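PDB 6VZZ: BamaA.19900.a from Balamuthia mandrillaris, which probably phosphorylates glucose to glucose 6-phosphate at the expense of ATP, as a glucokinase of the actin-like ATPase clan, and binds beta-D-glucopyranose. Local coordinates for residues Glu218-Pro226 and Glu252-Ile260; Leu187-Ile197 and His312-Leu323. All coordinates share one frame; numbering follows the deposited sequence.

Ser225 O of contact 1 and Arg318 NH2 of contact 2 lie 2.8 Å apart, a probable hydrogen bond. A second probable bond runs from His312 ND1 to Ile260 O at 2.9 Å, so helix 312-323 is tied to both segments of contact 1. The two centres are about 11 Å apart, and along the chain contact 1 is nested within the loop that contact 2 closes. Both reach the same glucose. Contact 1 brings the polar side chains Glu218, His221 and Glu258; contact 2 brings the backbone of Gly194, Leu195 and Gly196. Glu258 OE1, besides binding the sugar, accepts a hydrogen bond from Leu195 N. Both contacts also touch the second subunit.

Contact 1. Residues Glu218-Pro226 and Glu252-Ile260; sequences EFGHVAISP and EHAIEYEDI. With BGC (beta-D-glucopyranose), chain B.
Ala223 and Glu256 form a single backbone bridge, CA to CA 4.5 Å, between two segments that are mostly loop, the first with a 3-10 turn at 219-221. Tyr257 N donates to Val222 O at 3.1 Å and Ile224 N to Ile255 O; further along, Glu258 N reaches Gly220 O at 2.9 Å, in the carbonyl plane. The apolar half centres on the Tyr257 ring. Ile224 holds CG1 between its backbone N and carbonyl carbon (chi1 49°), leaving CG2 to sit over one ring face, a CH-pi contact 3.8 Å from the centroid. Val222 CG2 meets the same ring at its edge, 3.7 Å from CD2, and Tyr257 OH takes a weak hydrogen bond from Ser225 N. Outside the two loops, Phe315, Arg318 and Ile319 of helix 303-327 also pack against Tyr257. The polar half is built round His221. Its ND1 donates to Glu256 OE1 at 2.7 Å; OE1 lies in the ring plane, but ND1 comes to it from the syn side, 34° out of the plane of a carboxylate turned 75° from the ring. Glu256 OE2 forms a salt bridge with Lys362 of the second subunit. Beyond CE1, His221 NE2 donates to glucose O2 at 2.7 Å. Glucose O2 in turn donates to Glu218 OE1 and O3 to Glu218 OE2, while glucose O1 donates to OE1 of the extended Glu258 at 2.6 Å. With both ring nitrogens bonded, the imidazole's rotation is set from two sides, by second-shell Glu256 and by the sugar, and each of O1, O2 and O3 meets a carboxylate acceptor.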
loop_
_atom_site.group_PDB
_atom_site.type_symbol
_atom_site.label_atom_id
_atom_site.label_comp_id
_atom_site.label_asym_id
_atom_site.label_seq_id
_atom_site.Cartn_x
_atom_site.Cartn_y
_atom_site.Cartn_z
ATOM N N GLU A 218 7.756 1.810 -1.257
ATOM C CA GLU A 218 8.620 1.422 -2.365
ATOM C C GLU A 218 7.814 0.857 -3.529
ATOM O O GLU A 218 8.276 -0.035 -4.240
ATOM C CB GLU A 218 9.667 0.416 -1.896
ATOM C CG GLU A 218 10.758 1.030 -1.040
ATOM C CD GLU A 218 11.616 2.003 -1.832
ATOM O OE1 GLU A 218 11.698 1.862 -3.084
ATOM O OE2 GLU A 218 12.194 2.922 -1.205
ATOM N N PHE A 219 6.611 1.383 -3.752
ATOM C CA PHE A 219 5.709 0.793 -4.731
ATOM C C PHE A 219 6.175 0.976 -6.165
ATOM O O PHE A 219 5.624 0.326 -7.060
ATOM C CB PHE A 219 4.294 1.353 -4.560
ATOM C CG PHE A 219 3.454 0.553 -3.597
ATOM C CD1 PHE A 219 3.021 -0.726 -3.939
ATOM C CD2 PHE A 219 3.121 1.060 -2.352
ATOM C CE1 PHE A 219 2.263 -1.480 -3.067
ATOM C CE2 PHE A 219 2.364 0.317 -1.472
ATOM C CZ PHE A 219 1.935 -0.961 -1.833
ATOM N N GLY A 220 7.181 1.809 -6.416
ATOM C CA GLY A 220 7.681 1.893 -7.775
ATOM C C GLY A 220 8.264 0.586 -8.271
ATOM O O GLY A 220 8.381 0.383 -9.486
ATOM N N HIS A 221 8.609 -0.319 -7.358
ATOM C CA HIS A 221 9.290 -1.550 -7.710
ATOM C C HIS A 221 8.363 -2.760 -7.762
ATOM O O HIS A 221 8.843 -3.875 -7.976
ATOM C CB HIS A 221 10.447 -1.783 -6.737
ATOM C CG HIS A 221 11.409 -0.637 -6.687
ATOM N ND1 HIS A 221 12.302 -0.370 -7.705
ATOM C CD2 HIS A 221 11.601 0.328 -5.757
ATOM C CE1 HIS A 221 13.007 0.704 -7.397
ATOM N NE2 HIS A 221 12.602 1.145 -6.220
ATOM N N VAL A 222 7.047 -2.577 -7.600
ATOM C CA VAL A 222 6.130 -3.706 -7.732
ATOM C C VAL A 222 5.942 -4.048 -9.206
ATOM O O VAL A 222 6.061 -3.193 -10.094
ATOM C CB VAL A 222 4.775 -3.421 -7.050
ATOM C CG1 VAL A 222 4.966 -3.056 -5.588
ATOM C CG2 VAL A 222 3.989 -2.361 -7.811
ATOM N N ALA A 223 5.649 -5.320 -9.466
ATOM C CA ALA A 223 5.397 -5.777 -10.824
ATOM C C ALA A 223 4.206 -5.050 -11.433
ATOM O O ALA A 223 3.245 -4.698 -10.743
ATOM C CB ALA A 223 5.142 -7.278 -10.828
ATOM N N ILE A 224 4.269 -4.832 -12.744
ATOM C CA ILE A 224 3.221 -4.118 -13.462
ATOM C C ILE A 224 1.960 -4.968 -13.567
ATOM O O ILE A 224 1.981 -6.177 -13.310
ATOM C CB ILE A 224 3.723 -3.706 -14.858
ATOM C CG1 ILE A 224 4.360 -4.897 -15.570
ATOM C CG2 ILE A 224 4.749 -2.605 -14.737
ATOM C CD1 ILE A 224 3.395 -5.790 -16.268
ATOM N N SER A 225 0.863 -4.342 -13.980
ATOM C CA SER A 225 -0.369 -5.012 -14.332
ATOM C C SER A 225 -0.645 -4.881 -15.824
ATOM O O SER A 225 -0.295 -3.870 -16.434
ATOM C CB SER A 225 -1.540 -4.421 -13.542
ATOM O OG SER A 225 -1.579 -4.987 -12.253
ATOM N N PRO A 226 -1.270 -5.875 -16.443
ATOM C CA PRO A 226 -1.606 -5.785 -17.868
ATOM C C PRO A 226 -2.920 -5.035 -18.047
ATOM O O PRO A 226 -3.551 -4.623 -17.081
ATOM C CB PRO A 226 -1.737 -7.250 -18.276
ATOM C CG PRO A 226 -2.300 -7.897 -17.073
ATOM C CD PRO A 226 -1.698 -7.164 -15.872
ATOM N N GLU A 252 13.191 -13.223 -17.365
ATOM C CA GLU A 252 12.973 -14.067 -16.200
ATOM C C GLU A 252 11.999 -13.455 -15.190
ATOM O O GLU A 252 11.385 -14.200 -14.422
ATOM C CB GLU A 252 14.313 -14.390 -15.536
ATOM N N HIS A 253 11.809 -12.134 -15.191
ATOM C CA HIS A 253 10.899 -11.484 -14.255
ATOM C C HIS A 253 9.947 -10.563 -15.001
ATOM O O HIS A 253 10.272 -10.050 -16.075
ATOM C CB HIS A 253 11.632 -10.641 -13.182
ATOM C CG HIS A 253 12.561 -11.425 -12.311
ATOM N ND1 HIS A 253 13.903 -11.125 -12.199
ATOM C CD2 HIS A 253 12.345 -12.484 -11.497
ATOM C CE1 HIS A 253 14.477 -11.973 -11.364
ATOM N NE2 HIS A 253 13.553 -12.807 -10.923
ATOM N N ALA A 254 8.768 -10.361 -14.412
ATOM C CA ALA A 254 7.881 -9.291 -14.842
ATOM C C ALA A 254 8.461 -7.951 -14.412
ATOM O O ALA A 254 8.941 -7.805 -13.285
ATOM C CB ALA A 254 6.490 -9.480 -14.241
ATOM N N ILE A 255 8.409 -6.963 -15.308
ATOM C CA ILE A 255 9.114 -5.708 -15.039
ATOM C C ILE A 255 8.418 -4.923 -13.928
ATOM O O ILE A 255 7.236 -5.120 -13.618
ATOM C CB ILE A 255 9.255 -4.865 -16.316
ATOM C CG1 ILE A 255 7.937 -4.208 -16.709
ATOM C CG2 ILE A 255 9.735 -5.726 -17.464
ATOM C CD1 ILE A 255 8.094 -3.240 -17.887
ATOM N N GLU A 256 9.182 -4.040 -13.297
ATOM C CA GLU A 256 8.654 -3.123 -12.297
ATOM C C GLU A 256 8.072 -1.908 -12.990
ATOM O O GLU A 256 8.464 -1.561 -14.108
ATOM C CB GLU A 256 9.743 -2.661 -11.320
ATOM C CG GLU A 256 10.666 -3.743 -10.809
ATOM C CD GLU A 256 11.725 -3.197 -9.869
ATOM O OE1 GLU A 256 11.980 -1.970 -9.897
ATOM O OE2 GLU A 256 12.296 -3.993 -9.091
ATOM N N TYR A 257 7.126 -1.250 -12.308
ATOM C CA TYR A 257 6.575 -0.014 -12.857
ATOM C C TYR A 257 7.686 0.987 -13.154
ATOM O O TYR A 257 7.635 1.694 -14.170
ATOM C CB TYR A 257 5.542 0.589 -11.903
ATOM C CG TYR A 257 4.146 0.019 -12.063
ATOM C CD1 TYR A 257 3.340 0.389 -13.135
ATOM C CD2 TYR A 257 3.626 -0.887 -11.141
ATOM C CE1 TYR A 257 2.063 -0.129 -13.282
ATOM C CE2 TYR A 257 2.359 -1.403 -11.286
ATOM C CZ TYR A 257 1.579 -1.026 -12.360
ATOM O OH TYR A 257 0.304 -1.542 -12.507
ATOM N N GLU A 258 8.722 1.027 -12.299
ATOM C CA GLU A 258 9.849 1.932 -12.513
ATOM C C GLU A 258 10.626 1.595 -13.784
ATOM O O GLU A 258 11.324 2.463 -14.324
ATOM C CB GLU A 258 10.787 1.908 -11.302
ATOM C CG GLU A 258 11.910 2.943 -11.373
ATOM C CD GLU A 258 12.770 2.992 -10.117
ATOM O OE1 GLU A 258 12.255 3.392 -9.054
ATOM O OE2 GLU A 258 13.967 2.628 -10.191
ATOM N N ASP A 259 10.512 0.369 -14.293
ATOM C CA ASP A 259 11.212 0.054 -15.529
ATOM C C ASP A 259 10.599 0.756 -16.730
ATOM O O ASP A 259 11.221 0.787 -17.802
ATOM C CB ASP A 259 11.253 -1.461 -15.738
ATOM C CG ASP A 259 12.118 -2.166 -14.696
ATOM O OD1 ASP A 259 13.084 -1.535 -14.202
ATOM O OD2 ASP A 259 11.845 -3.344 -14.372
ATOM N N ILE A 260 9.410 1.339 -16.572
ATOM C CA ILE A 260 8.811 2.186 -17.588
ATOM C C ILE A 260 8.653 3.622 -17.099
ATOM O O ILE A 260 8.967 4.575 -17.830
ATOM C CB ILE A 260 7.453 1.610 -18.041
ATOM C CG1 ILE A 260 7.665 0.331 -18.852
ATOM C CG2 ILE A 260 6.639 2.634 -18.816
ATOM C CD1 ILE A 260 6.364 -0.339 -19.263
HETATM C C2 BGC B . 13.703 4.224 -4.779
HETATM C C3 BGC B . 12.821 5.020 -3.830
HETATM C C4 BGC B . 12.794 6.485 -4.246
HETATM C C5 BGC B . 12.380 6.588 -5.710
HETATM C C6 BGC B . 12.360 7.999 -6.246
HETATM C C1 BGC B . 13.217 4.441 -6.204
HETATM O O1 BGC B . 13.931 3.674 -7.102
HETATM O O2 BGC B . 13.664 2.843 -4.444
HETATM O O3 BGC B . 13.280 4.883 -2.492
HETATM O O4 BGC B . 11.850 7.197 -3.460
HETATM O O5 BGC B . 13.298 5.831 -6.510
HETATM O O6 BGC B . 13.542 8.698 -5.916
#

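Contact 2. Residues Leu187-Ile197 and His312-Leu323. With BGC (beta-D-glucopyranose), chain B.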
loop_
_atom_site.group_PDB
_atom_site.type_symbol
_atom_site.label_atom_id
_atom_site.label_comp_id
_atom_site.label_asym_id
_atom_site.label_seq_id
_atom_site.Cartn_x
_atom_site.Cartn_y
_atom_site.Cartn_z
ATOM N N LEU A 187 -2.126 10.098 -1.687
ATOM C CA LEU A 187 -0.999 9.430 -2.318
ATOM C C LEU A 187 -0.120 10.471 -2.998
ATOM O O LEU A 187 -0.620 11.368 -3.681
ATOM C CB LEU A 187 -1.506 8.401 -3.333
ATOM C CG LEU A 187 -0.543 7.528 -4.133
ATOM C CD1 LEU A 187 0.228 6.584 -3.238
ATOM C CD2 LEU A 187 -1.305 6.740 -5.186
ATOM N N VAL A 188 1.190 10.372 -2.796
ATOM C CA VAL A 188 2.149 11.259 -3.452
ATOM C C VAL A 188 3.052 10.420 -4.348
ATOM O O VAL A 188 3.613 9.413 -3.901
ATOM C CB VAL A 188 2.982 12.062 -2.436
ATOM C CG1 VAL A 188 4.001 12.925 -3.160
ATOM C CG2 VAL A 188 2.081 12.907 -1.548
ATOM N N LEU A 189 3.180 10.831 -5.612
ATOM C CA LEU A 189 4.022 10.170 -6.608
ATOM C C LEU A 189 4.957 11.191 -7.240
ATOM O O LEU A 189 4.560 12.336 -7.480
ATOM C CB LEU A 189 3.194 9.502 -7.733
ATOM C CG LEU A 189 2.061 8.535 -7.383
ATOM C CD1 LEU A 189 0.770 9.283 -7.115
ATOM C CD2 LEU A 189 1.867 7.535 -8.491
ATOM N N ALA A 190 6.186 10.767 -7.542
ATOM C CA ALA A 190 7.132 11.617 -8.254
ATOM C C ALA A 190 7.905 10.784 -9.259
ATOM O O ALA A 190 8.503 9.767 -8.892
ATOM C CB ALA A 190 8.103 12.320 -7.299
ATOM N N VAL A 191 7.909 11.236 -10.514
ATOM C CA VAL A 191 8.595 10.556 -11.607
ATOM C C VAL A 191 9.894 11.293 -11.885
ATOM O O VAL A 191 9.877 12.479 -12.234
ATOM C CB VAL A 191 7.725 10.493 -12.870
ATOM C CG1 VAL A 191 8.399 9.646 -13.945
ATOM C CG2 VAL A 191 6.348 9.956 -12.547
ATOM N N GLY A 192 11.018 10.588 -11.745
ATOM C CA GLY A 192 12.329 11.151 -11.987
ATOM C C GLY A 192 13.314 10.074 -12.398
ATOM O O GLY A 192 13.038 9.296 -13.321
ATOM N N THR A 193 14.471 10.019 -11.735
ATOM C CA THR A 193 15.381 8.897 -11.956
ATOM C C THR A 193 14.705 7.586 -11.583
ATOM O O THR A 193 14.917 6.561 -12.242
ATOM C CB THR A 193 16.672 9.083 -11.154
ATOM O OG1 THR A 193 17.203 10.389 -11.398
ATOM C CG2 THR A 193 17.708 8.041 -11.558
ATOM N N GLY A 194 13.873 7.609 -10.535
ATOM C CA GLY A 194 13.052 6.472 -10.175
ATOM C C GLY A 194 11.595 6.873 -10.039
ATOM O O GLY A 194 11.228 8.031 -10.247
ATOM N N LEU A 195 10.768 5.881 -9.703
ATOM C CA LEU A 195 9.367 6.107 -9.366
ATOM C C LEU A 195 9.238 6.170 -7.846
ATOM O O LEU A 195 9.356 5.146 -7.159
ATOM C CB LEU A 195 8.479 5.014 -9.947
ATOM C CG LEU A 195 6.987 5.148 -9.625
ATOM C CD1 LEU A 195 6.538 6.589 -9.798
ATOM C CD2 LEU A 195 6.165 4.208 -10.498
ATOM N N GLY A 196 8.994 7.368 -7.324
ATOM C CA GLY A 196 8.864 7.579 -5.896
ATOM C C GLY A 196 7.402 7.608 -5.479
ATOM O O GLY A 196 6.568 8.227 -6.146
ATOM N N ILE A 197 7.106 6.947 -4.359
ATOM C CA ILE A 197 5.737 6.843 -3.863
ATOM C C ILE A 197 5.734 6.852 -2.338
ATOM O O ILE A 197 6.451 6.070 -1.703
ATOM C CB ILE A 197 5.043 5.575 -4.396
ATOM C CG1 ILE A 197 4.777 5.708 -5.899
ATOM C CG2 ILE A 197 3.752 5.332 -3.642
ATOM C CD1 ILE A 197 4.199 4.494 -6.517
ATOM N N HIS A 312 4.540 5.789 -21.186
ATOM C CA HIS A 312 5.163 6.204 -19.935
ATOM C C HIS A 312 4.103 6.667 -18.943
ATOM O O HIS A 312 3.978 6.122 -17.841
ATOM C CB HIS A 312 6.178 7.309 -20.241
ATOM C CG HIS A 312 6.843 7.896 -19.039
ATOM N ND1 HIS A 312 7.749 7.199 -18.271
ATOM C CD2 HIS A 312 6.767 9.136 -18.501
ATOM C CE1 HIS A 312 8.187 7.979 -17.298
ATOM N NE2 HIS A 312 7.605 9.159 -17.414
ATOM N N PHE A 313 3.281 7.636 -19.351
ATOM C CA PHE A 313 2.273 8.168 -18.447
ATOM C C PHE A 313 1.117 7.207 -18.259
ATOM O O PHE A 313 0.460 7.231 -17.208
ATOM C CB PHE A 313 1.777 9.517 -18.944
ATOM C CG PHE A 313 2.499 10.660 -18.327
ATOM C CD1 PHE A 313 2.342 10.935 -16.980
ATOM C CD2 PHE A 313 3.361 11.438 -19.069
ATOM C CE1 PHE A 313 3.015 11.978 -16.387
ATOM C CE2 PHE A 313 4.040 12.485 -18.476
ATOM C CZ PHE A 313 3.867 12.754 -17.133
ATOM N N LYS A 314 0.851 6.353 -19.249
ATOM C CA LYS A 314 -0.176 5.336 -19.068
ATOM C C LYS A 314 0.151 4.444 -17.877
ATOM O O LYS A 314 -0.710 4.170 -17.034
ATOM C CB LYS A 314 -0.333 4.510 -20.343
ATOM C CG LYS A 314 -1.383 3.425 -20.219
ATOM C CD LYS A 314 -2.100 3.174 -21.536
ATOM C CE LYS A 314 -1.299 2.272 -22.451
ATOM N NZ LYS A 314 -2.131 1.761 -23.596
ATOM N N PHE A 315 1.406 4.007 -17.769
ATOM C CA PHE A 315 1.750 3.126 -16.661
ATOM C C PHE A 315 1.833 3.883 -15.347
ATOM O O PHE A 315 1.584 3.297 -14.288
ATOM C CB PHE A 315 3.047 2.379 -16.949
ATOM C CG PHE A 315 2.845 1.151 -17.778
ATOM C CD1 PHE A 315 2.747 1.242 -19.162
ATOM C CD2 PHE A 315 2.715 -0.091 -17.176
ATOM C CE1 PHE A 315 2.536 0.108 -19.934
ATOM C CE2 PHE A 315 2.507 -1.223 -17.934
ATOM C CZ PHE A 315 2.419 -1.129 -19.320
ATOM N N LEU A 316 2.161 5.175 -15.384
ATOM C CA LEU A 316 2.022 5.977 -14.172
ATOM C C LEU A 316 0.567 6.012 -13.716
ATOM O O LEU A 316 0.277 5.856 -12.525
ATOM C CB LEU A 316 2.547 7.396 -14.400
ATOM C CG LEU A 316 2.248 8.352 -13.238
ATOM C CD1 LEU A 316 3.072 7.991 -12.019
ATOM C CD2 LEU A 316 2.484 9.788 -13.638
ATOM N N MET A 317 -0.367 6.188 -14.655
ATOM C CA MET A 317 -1.777 6.168 -14.286
ATOM C C MET A 317 -2.216 4.793 -13.786
ATOM O O MET A 317 -3.116 4.706 -12.946
ATOM C CB MET A 317 -2.644 6.600 -15.469
ATOM C CG MET A 317 -2.520 8.066 -15.848
ATOM S SD MET A 317 -3.095 9.182 -14.550
ATOM C CE MET A 317 -1.567 9.945 -14.032
ATOM N N ARG A 318 -1.605 3.709 -14.280
ATOM C CA ARG A 318 -2.048 2.381 -13.855
ATOM C C ARG A 318 -1.624 2.074 -12.422
ATOM O O ARG A 318 -2.407 1.506 -11.650
ATOM C CB ARG A 318 -1.519 1.308 -14.798
ATOM C CG ARG A 318 -2.037 -0.074 -14.461
ATOM C CD ARG A 318 -1.843 -1.026 -15.630
ATOM N NE ARG A 318 -2.224 -0.379 -16.877
ATOM C CZ ARG A 318 -1.897 -0.819 -18.088
ATOM N NH1 ARG A 318 -2.274 -0.133 -19.157
ATOM N NH2 ARG A 318 -1.179 -1.926 -18.229
ATOM N N ILE A 319 -0.391 2.417 -12.043
ATOM C CA ILE A 319 0.015 2.181 -10.663
ATOM C C ILE A 319 -0.745 3.118 -9.729
ATOM O O ILE A 319 -1.138 2.735 -8.621
ATOM C CB ILE A 319 1.550 2.310 -10.515
ATOM C CG1 ILE A 319 2.013 2.040 -9.076
ATOM C CG2 ILE A 319 2.032 3.688 -10.919
ATOM C CD1 ILE A 319 1.510 0.741 -8.486
ATOM N N ALA A 320 -0.999 4.350 -10.172
ATOM C CA ALA A 320 -1.746 5.276 -9.333
ATOM C C ALA A 320 -3.176 4.796 -9.127
ATOM O O ALA A 320 -3.708 4.877 -8.011
ATOM C CB ALA A 320 -1.717 6.678 -9.942
ATOM N N LYS A 321 -3.809 4.285 -10.189
ATOM C CA LYS A 321 -5.156 3.732 -10.079
ATOM C C LYS A 321 -5.216 2.645 -9.013
ATOM O O LYS A 321 -6.034 2.706 -8.088
ATOM C CB LYS A 321 -5.596 3.180 -11.433
ATOM C CG LYS A 321 -6.843 2.323 -11.391
ATOM C CD LYS A 321 -6.765 1.179 -12.382
ATOM C CE LYS A 321 -6.017 1.586 -13.642
ATOM N NZ LYS A 321 -6.086 0.554 -14.728
ATOM N N ASN A 322 -4.325 1.658 -9.105
ATOM C CA ASN A 322 -4.391 0.525 -8.187
ATOM C C ASN A 322 -4.016 0.904 -6.755
ATOM O O ASN A 322 -4.565 0.329 -5.803
ATOM C CB ASN A 322 -3.522 -0.601 -8.724
ATOM C CG ASN A 322 -4.201 -1.315 -9.878
ATOM O OD1 ASN A 322 -5.119 -2.114 -9.668
ATOM N ND2 ASN A 322 -3.801 -0.990 -11.106
ATOM N N LEU A 323 -3.106 1.864 -6.571
ATOM C CA LEU A 323 -2.788 2.292 -5.214
ATOM C C LEU A 323 -3.939 3.085 -4.603
ATOM O O LEU A 323 -4.185 2.996 -3.395
ATOM C CB LEU A 323 -1.503 3.112 -5.205
ATOM C CG LEU A 323 -0.209 2.369 -5.547
ATOM C CD1 LEU A 323 0.930 3.355 -5.579
ATOM C CD2 LEU A 323 0.078 1.265 -4.546
HETATM C C2 BGC B . 13.703 4.224 -4.779
HETATM C C3 BGC B . 12.821 5.020 -3.830
HETATM C C4 BGC B . 12.794 6.485 -4.246
HETATM C C5 BGC B . 12.380 6.588 -5.710
HETATM C C6 BGC B . 12.360 7.999 -6.246
HETATM C C1 BGC B . 13.217 4.441 -6.204
HETATM O O1 BGC B . 13.931 3.674 -7.102
HETATM O O2 BGC B . 13.664 2.843 -4.444
HETATM O O3 BGC B . 13.280 4.883 -2.492
HETATM O O4 BGC B . 11.850 7.197 -3.460
HETATM O O5 BGC B . 13.298 5.831 -6.510
HETATM O O6 BGC B . 13.542 8.698 -5.916
#
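The beta-hairpin of strands 187-191 and 195-197 presents Leu187, Leu189, Val191, Leu195 and Ile197 to helix 312-323, a sheet-to-helix layer inside the glucokinase fold. The helix axis passes 10.2 Å from that of strand 187-191 and runs nearly antiparallel to it, at 162°; it therefore runs roughly with strand 195-197. At one end Leu187 crosses Leu323 at about a right angle, its CD2 3.6 Å from Leu323 CB. Ile197 meets the same leucine tip to tip, CD1 to CD1 at 3.6 Å. Ile197 CG1 stands anti to the carbonyl carbon (chi1 -70°), from where its CD1 also reaches Ile319 CG1, the two side chains crossing at a slant. Leu195 and Ile319 run past one another head to tail, with CD2 of the leucine against CG2 of the isoleucine. In the middle, Leu316 CD1 is shared: Leu189 CD2 lies 3.8 Å from it and Val191 CG2 3.9 Å. Leu189 CD2 also rests on Ala320 CB at 4.0 Å. Helix 303-327 leads into strand 331-335, which pairs in parallel with strand 186-191 in the mixed six-stranded sheet, and Leu316 and Ala320 touch that strand too. Near the hairpin turn Val191 CG1 approaches the edge of the His312 ring, 3.6 Å from NE2, while His312 ND1 is hydrogen-bonded to the backbone carbonyl oxygen of Ile260. Ala190 and Gly196 exchange paired backbone hydrogen bonds, and Gly192 N bonds to Gly194 O across the turn. On the sheet side turned from the helix, Gly196 CA comes within 3.5 Å of glucose C6, and Gly194 CA faces the ring oxygen O5.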